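PDB 4B8N: cytochrome B5-HOST origin from Ostreococcus tauri virus 2, which probably carries electrons through its bound haem, as a virus-encoded member of the cytochrome b5 family. Local coordinates for residues Ser17-Glu20 with Ile21-Asn25; Tyr39-Thr42 with Lys43-Pro46. One frame throughout, in Å; residues are numbered along the deposited sequence. Where two conformers were deposited one is given.

Contact 1 of 2, residues Ser17-Glu20 with Ile21-Asn25; sequences SLTE and IAKHN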
loop_
_atom_site.group_PDB
_atom_site.type_symbol
_atom_site.label_atom_id
_atom_site.label_comp_id
_atom_site.label_asym_id
_atom_site.label_seq_id
_atom_site.Cartn_x
_atom_site.Cartn_y
_atom_site.Cartn_z
ATOM N N SER A 17 -3.206 -1.483 -13.091
ATOM C CA SER A 17 -3.378 -2.933 -13.258
ATOM C C SER A 17 -2.454 -3.696 -12.309
ATOM O O SER A 17 -1.442 -3.162 -11.861
ATOM C CB SER A 17 -3.089 -3.346 -14.695
ATOM O OG SER A 17 -1.710 -3.186 -14.992
ATOM N N LEU A 18 -2.787 -4.950 -12.030
ATOM C CA LEU A 18 -1.957 -5.786 -11.166
ATOM C C LEU A 18 -0.539 -5.902 -11.701
ATOM O O LEU A 18 0.425 -5.876 -10.933
ATOM C CB LEU A 18 -2.584 -7.168 -10.987
ATOM C CG LEU A 18 -3.971 -7.221 -10.337
ATOM C CD1 LEU A 18 -4.534 -8.631 -10.442
ATOM C CD2 LEU A 18 -3.901 -6.790 -8.884
ATOM N N THR A 19 -0.424 -6.001 -13.024
ATOM C CA THR A 19 0.869 -6.022 -13.704
ATOM C C THR A 19 1.684 -4.778 -13.376
ATOM O O THR A 19 2.854 -4.875 -12.994
ATOM C CB THR A 19 0.699 -6.192 -15.235
ATOM O OG1 THR A 19 0.248 -7.522 -15.506
ATOM C CG2 THR A 19 2.020 -5.972 -15.987
ATOM N N GLU A 20 1.076 -3.606 -13.524
ATOM C CA GLU A 20 1.785 -2.373 -13.226
ATOM C C GLU A 20 2.086 -2.267 -11.730
ATOM O O GLU A 20 3.178 -1.835 -11.340
ATOM C CB GLU A 20 1.026 -1.146 -13.739
ATOM C CG GLU A 20 1.558 0.200 -13.247
ATOM C CD GLU A 20 2.935 0.569 -13.787
ATOM O OE1 GLU A 20 3.354 0.010 -14.829
ATOM O OE2 GLU A 20 3.600 1.436 -13.167
ATOM N N ILE A 21 1.141 -2.691 -10.895
ATOM C CA ILE A 21 1.325 -2.598 -9.434
ATOM C C ILE A 21 2.535 -3.425 -8.978
ATOM O O ILE A 21 3.367 -2.964 -8.190
ATOM C CB ILE A 21 0.044 -3.010 -8.662
ATOM C CG1 ILE A 21 -1.090 -2.019 -8.941
ATOM C CG2 ILE A 21 0.308 -3.086 -7.150
ATOM C CD1 ILE A 21 -2.478 -2.544 -8.611
ATOM N N ALA A 22 2.636 -4.635 -9.503
ATOM C CA ALA A 22 3.745 -5.542 -9.199
ATOM C C ALA A 22 5.138 -4.929 -9.413
ATOM O O ALA A 22 6.105 -5.366 -8.782
ATOM C CB ALA A 22 3.604 -6.824 -10.008
ATOM N N LYS A 23 5.236 -3.926 -10.289
ATOM C CA LYS A 23 6.510 -3.272 -10.573
ATOM C C LYS A 23 6.975 -2.343 -9.446
ATOM O O LYS A 23 8.157 -1.987 -9.393
ATOM C CB LYS A 23 6.460 -2.514 -11.908
ATOM C CG LYS A 23 6.351 -3.430 -13.125
ATOM C CD LYS A 23 6.185 -2.646 -14.417
ATOM C CE LYS A 23 5.795 -3.583 -15.546
ATOM N NZ LYS A 23 5.590 -2.833 -16.811
ATOM N N HIS A 24 6.050 -1.957 -8.562
ATOM C CA HIS A 24 6.358 -1.052 -7.445
ATOM C C HIS A 24 6.554 -1.852 -6.196
ATOM O O HIS A 24 5.735 -1.827 -5.267
ATOM C CB HIS A 24 5.273 0.015 -7.294
ATOM C CG HIS A 24 5.030 0.790 -8.553
ATOM N ND1 HIS A 24 5.657 1.960 -8.816
ATOM C CD2 HIS A 24 4.264 0.492 -9.680
ATOM C CE1 HIS A 24 5.278 2.409 -10.027
ATOM N NE2 HIS A 24 4.431 1.506 -10.560
ATOM N N ASN A 25 7.680 -2.562 -6.174
ATOM C CA ASN A 25 7.913 -3.651 -5.227
ATOM C C ASN A 25 9.220 -3.510 -4.441
ATOM O O ASN A 25 9.803 -4.505 -3.994
ATOM C CB ASN A 25 7.867 -5.005 -5.971
ATOM C CG ASN A 25 9.081 -5.236 -6.883
ATOM O OD1 ASN A 25 9.756 -4.298 -7.328
ATOM N ND2 ASN A 25 9.361 -6.503 -7.158
#

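Contact 2 of 2, residues Tyr39-Thr42 with Lys43-Pro46; sequences YDLT and KFLP. With HEM (protoporphyrin IX containing Fe), chain E.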
loop_
_atom_site.group_PDB
_atom_site.type_symbol
_atom_site.label_atom_id
_atom_site.label_comp_id
_atom_site.label_asym_id
_atom_site.label_seq_id
_atom_site.Cartn_x
_atom_site.Cartn_y
_atom_site.Cartn_z
ATOM N N TYR A 39 -2.265 2.068 -2.597
ATOM C CA TYR A 39 -1.603 3.104 -1.811
ATOM C C TYR A 39 -0.118 3.155 -2.173
ATOM O O TYR A 39 0.519 2.119 -2.311
ATOM C CB TYR A 39 -1.771 2.798 -0.312
ATOM C CG TYR A 39 -3.220 2.751 0.134
ATOM C CD1 TYR A 39 -3.976 1.576 0.046
ATOM C CD2 TYR A 39 -3.849 3.896 0.600
ATOM C CE1 TYR A 39 -5.311 1.545 0.436
ATOM C CE2 TYR A 39 -5.172 3.875 1.005
ATOM C CZ TYR A 39 -5.904 2.712 0.917
ATOM O OH TYR A 39 -7.223 2.723 1.319
ATOM N N ASP A 40 0.426 4.358 -2.337
ATOM C CA ASP A 40 1.863 4.514 -2.486
ATOM C C ASP A 40 2.435 4.779 -1.111
ATOM O O ASP A 40 2.310 5.885 -0.580
ATOM C CB ASP A 40 2.230 5.631 -3.465
ATOM C CG ASP A 40 3.749 5.794 -3.640
ATOM O OD1 ASP A 40 4.546 5.175 -2.902
ATOM O OD2 ASP A 40 4.149 6.554 -4.539
ATOM N N LEU A 41 3.044 3.749 -0.529
ATOM C CA LEU A 41 3.521 3.840 0.843
ATOM C C LEU A 41 5.007 4.164 0.961
ATOM O O LEU A 41 5.560 4.139 2.057
ATOM C CB LEU A 41 3.121 2.586 1.654
ATOM C CG LEU A 41 1.607 2.326 1.745
ATOM C CD1 LEU A 41 1.291 1.011 2.444
ATOM C CD2 LEU A 41 0.892 3.475 2.425
ATOM N N THR A 42 5.640 4.524 -0.158
ATOM C CA THR A 42 7.092 4.758 -0.193
ATOM C C THR A 42 7.497 5.766 0.897
ATOM O O THR A 42 8.365 5.498 1.741
ATOM C CB THR A 42 7.534 5.265 -1.595
ATOM O OG1 THR A 42 7.074 4.365 -2.617
ATOM C CG2 THR A 42 9.022 5.420 -1.684
ATOM N N LYS A 43 6.838 6.920 0.900
ATOM C CA LYS A 43 7.160 7.956 1.883
ATOM C C LYS A 43 6.611 7.635 3.275
ATOM O O LYS A 43 7.171 8.059 4.285
ATOM C CB LYS A 43 6.692 9.331 1.393
ATOM C CG LYS A 43 7.543 9.863 0.246
ATOM C CD LYS A 43 6.943 11.121 -0.360
ATOM C CE LYS A 43 7.861 11.697 -1.427
ATOM N NZ LYS A 43 7.225 12.841 -2.129
ATOM N N PHE A 44 5.541 6.861 3.339
ATOM C CA PHE A 44 5.018 6.425 4.644
ATOM C C PHE A 44 5.933 5.447 5.394
ATOM O O PHE A 44 5.838 5.325 6.620
ATOM C CB PHE A 44 3.606 5.830 4.494
ATOM C CG PHE A 44 3.000 5.360 5.799
ATOM C CD1 PHE A 44 2.645 6.271 6.797
ATOM C CD2 PHE A 44 2.797 3.998 6.035
ATOM C CE1 PHE A 44 2.097 5.831 8.005
ATOM C CE2 PHE A 44 2.243 3.558 7.231
ATOM C CZ PHE A 44 1.899 4.474 8.218
ATOM N N LEU A 45 6.820 4.759 4.674
ATOM C CA LEU A 45 7.610 3.664 5.265
ATOM C C LEU A 45 8.337 4.022 6.575
ATOM O O LEU A 45 8.115 3.349 7.585
ATOM C CB LEU A 45 8.576 3.020 4.254
ATOM C CG LEU A 45 8.064 2.343 2.983
ATOM C CD1 LEU A 45 9.237 1.736 2.218
ATOM C CD2 LEU A 45 7.012 1.293 3.301
ATOM N N PRO A 46 9.163 5.094 6.577
ATOM C CA PRO A 46 9.822 5.405 7.848
ATOM C C PRO A 46 8.850 5.906 8.919
ATOM O O PRO A 46 9.202 5.921 10.105
ATOM C CB PRO A 46 10.829 6.495 7.471
ATOM C CG PRO A 46 10.273 7.116 6.231
ATOM C CD PRO A 46 9.602 6.002 5.494
HETATM C CHA HEM E . 1.397 -1.418 13.586
HETATM C CHB HEM E . -0.519 2.065 10.541
HETATM C CHC HEM E . 0.134 -0.831 6.744
HETATM C CHD HEM E . 2.072 -4.205 9.758
HETATM C C1A HEM E . 0.770 -0.238 13.045
HETATM C C2A HEM E . 0.364 0.864 13.921
HETATM C C3A HEM E . -0.203 1.866 13.028
HETATM C C4A HEM E . -0.047 1.333 11.672
HETATM C CMA HEM E . -0.760 3.199 13.419
HETATM C CAA HEM E . 0.470 0.961 15.431
HETATM C CBA HEM E . -0.900 0.666 16.050
HETATM C CGA HEM E . -1.176 -0.808 15.869
HETATM O O1A HEM E . -0.510 -1.662 16.539
HETATM O O2A HEM E . -2.054 -1.111 15.033
HETATM C C1B HEM E . -0.514 1.555 9.200
HETATM C C2B HEM E . -1.077 2.354 8.098
HETATM C C3B HEM E . -0.866 1.452 6.984
HETATM C C4B HEM E . -0.213 0.284 7.574
HETATM C CMB HEM E . -1.687 3.721 8.143
HETATM C CAB HEM E . -1.185 1.691 5.554
HETATM C CBB HEM E . -2.024 0.913 4.931
HETATM C C1C HEM E . 0.650 -2.075 7.203
HETATM C C2C HEM E . 0.962 -3.195 6.280
HETATM C C3C HEM E . 1.533 -4.158 7.195
HETATM C C4C HEM E . 1.567 -3.574 8.562
HETATM C CMC HEM E . 0.740 -3.269 4.783
HETATM C CAC HEM E . 2.005 -5.498 6.820
HETATM C CBC HEM E . 1.171 -6.482 7.061
HETATM C C1D HEM E . 2.111 -3.721 11.100
HETATM C C2D HEM E . 2.659 -4.559 12.181
HETATM C C3D HEM E . 2.446 -3.710 13.343
HETATM C C4D HEM E . 1.825 -2.502 12.763
HETATM C CMD HEM E . 3.281 -5.947 12.136
HETATM C CAD HEM E . 2.780 -3.971 14.786
HETATM C CBD HEM E . 1.536 -4.388 15.573
HETATM C CGD HEM E . 1.794 -4.441 17.078
HETATM O O1D HEM E . 2.968 -4.466 17.522
HETATM O O2D HEM E . 0.802 -4.466 17.840
HETATM N NA HEM E . 0.380 -0.029 11.658
HETATM N NB HEM E . -0.047 0.334 8.896
HETATM N NC HEM E . 0.909 -2.341 8.568
HETATM N ND HEM E . 1.592 -2.514 11.448
HETATM FE FE HEM E . 0.884 -1.089 10.089
HETATM O O HOH W 1 3.755 7.145 1.475
HETATM O O HOH W 2 4.941 7.693 -1.055
#

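Contact 1 of 2, residues Ser17-Glu20 with Ile21-Asn25
In one of the two conformers of Glu20, its OE2 oxygen receives the ring N-H of His24, NE2 to OE2 2.7 Å, in a nearly straight bond (165°). The carboxylate then reaches forward one turn along the chain because Glu20 CG lies anti to the backbone N (chi1 169°) and the chain bends at chi2. Its oxygen arrives at the edge of the imidazole, close to the ring plane, while the ring nitrogen stands above the plane of the carboxylate; the two flat groups are turned 64° against each other. On its other side the ring donates from ND1 to Asp29 OD1, so both nitrogens donate to carboxylates, at least in this conformer, which would favour a cationic imidazole. The ring also stacks on Trp31. Lys23, an extended chain, crosses Glu20 at about a right angle and leaves its NZ 4.1 Å from Glu20 OE1, too far for a salt bridge. Along the backbone, Ser17 O accepts from Ile21 N at 2.8 Å and Leu18 O from Ala22 N at 2.9 Å, whereas the bond from Lys23 N to Glu20 O is 3.1 Å and more bent. Ile21 turns its side chain onto Trp31 and Ile33 of strand 29-34, joining the helix to the sheet. At the start, Ser17 OG accepts from Glu20 N at 3.2 Å, the side-chain N-cap of the short helix 18-22.

Contact 2 of 2, residues Tyr39-Thr42 with Lys43-Pro46
Phe44 and Leu41 lie side by side and point the same way, at the bend where strand 37-40 of the cytochrome b5 fold gives way to the haem-pocket loop. With CG of Phe44 anti to its backbone N (chi1 -180°), the ring is carried away from the loop backbone toward the porphyrin. Phe44 CB rests 3.6 Å from Leu41 O and also touches Leu41 CD2. One step out, Phe44 CD2 meets the same methyl, Leu41 CD2, at 4.1 Å. Farther along, Phe44 CE2 comes within 3.6 Å of haem C2B, and at the tip CZ lies against that pyrrole carbon and its methyl, CMB. Leu41 sends its other branch, CD1, to the neighbouring vinyl group, so Phe44 lies over the face of this pyrrole while Leu41 meets the vinyl beside it. Ile55 of helix 52-56 packs against both, as it does against Leu45. The backbone turns tightly here: Leu45 N makes weak bonds to Leu41 O and Thr42 O, and Leu45 CG sits close to both carbonyl oxygens. A water accepts from Phe44 N and donates to Asp40 O, bridging the turn; a second water links Lys43 N to Asp40 O in the same way. The bend begins with an Asx turn, in which Asp40 OD1 takes both Thr42 N at 3.0 Å and, through its syn lone pair, Thr42 OG1 at 2.7 Å.

How the contacts relate
From the N terminus, contact 1 comes first: residues 17-25 form the short helix and the turn that delivers the chain into strand 25-26. The chain then passes through strands 29-34 and 37-40 before contact 2, residues 39-46, bends it out of the sheet toward helix 52-56. The two local contacts follow in series, neither nested nor crossed, and do not touch; the centres of contact 1 and contact 2 are about 15 Å apart. Strand 29-34 borders both: Trp31 reaches residues of each, meeting the side chain of Asp40 in contact 2, while Cys30 hydrogen-bonds with the backbone of Leu41 and, through its N, with Thr42 OG1. Contact 2 joins the sheet to the haem pocket.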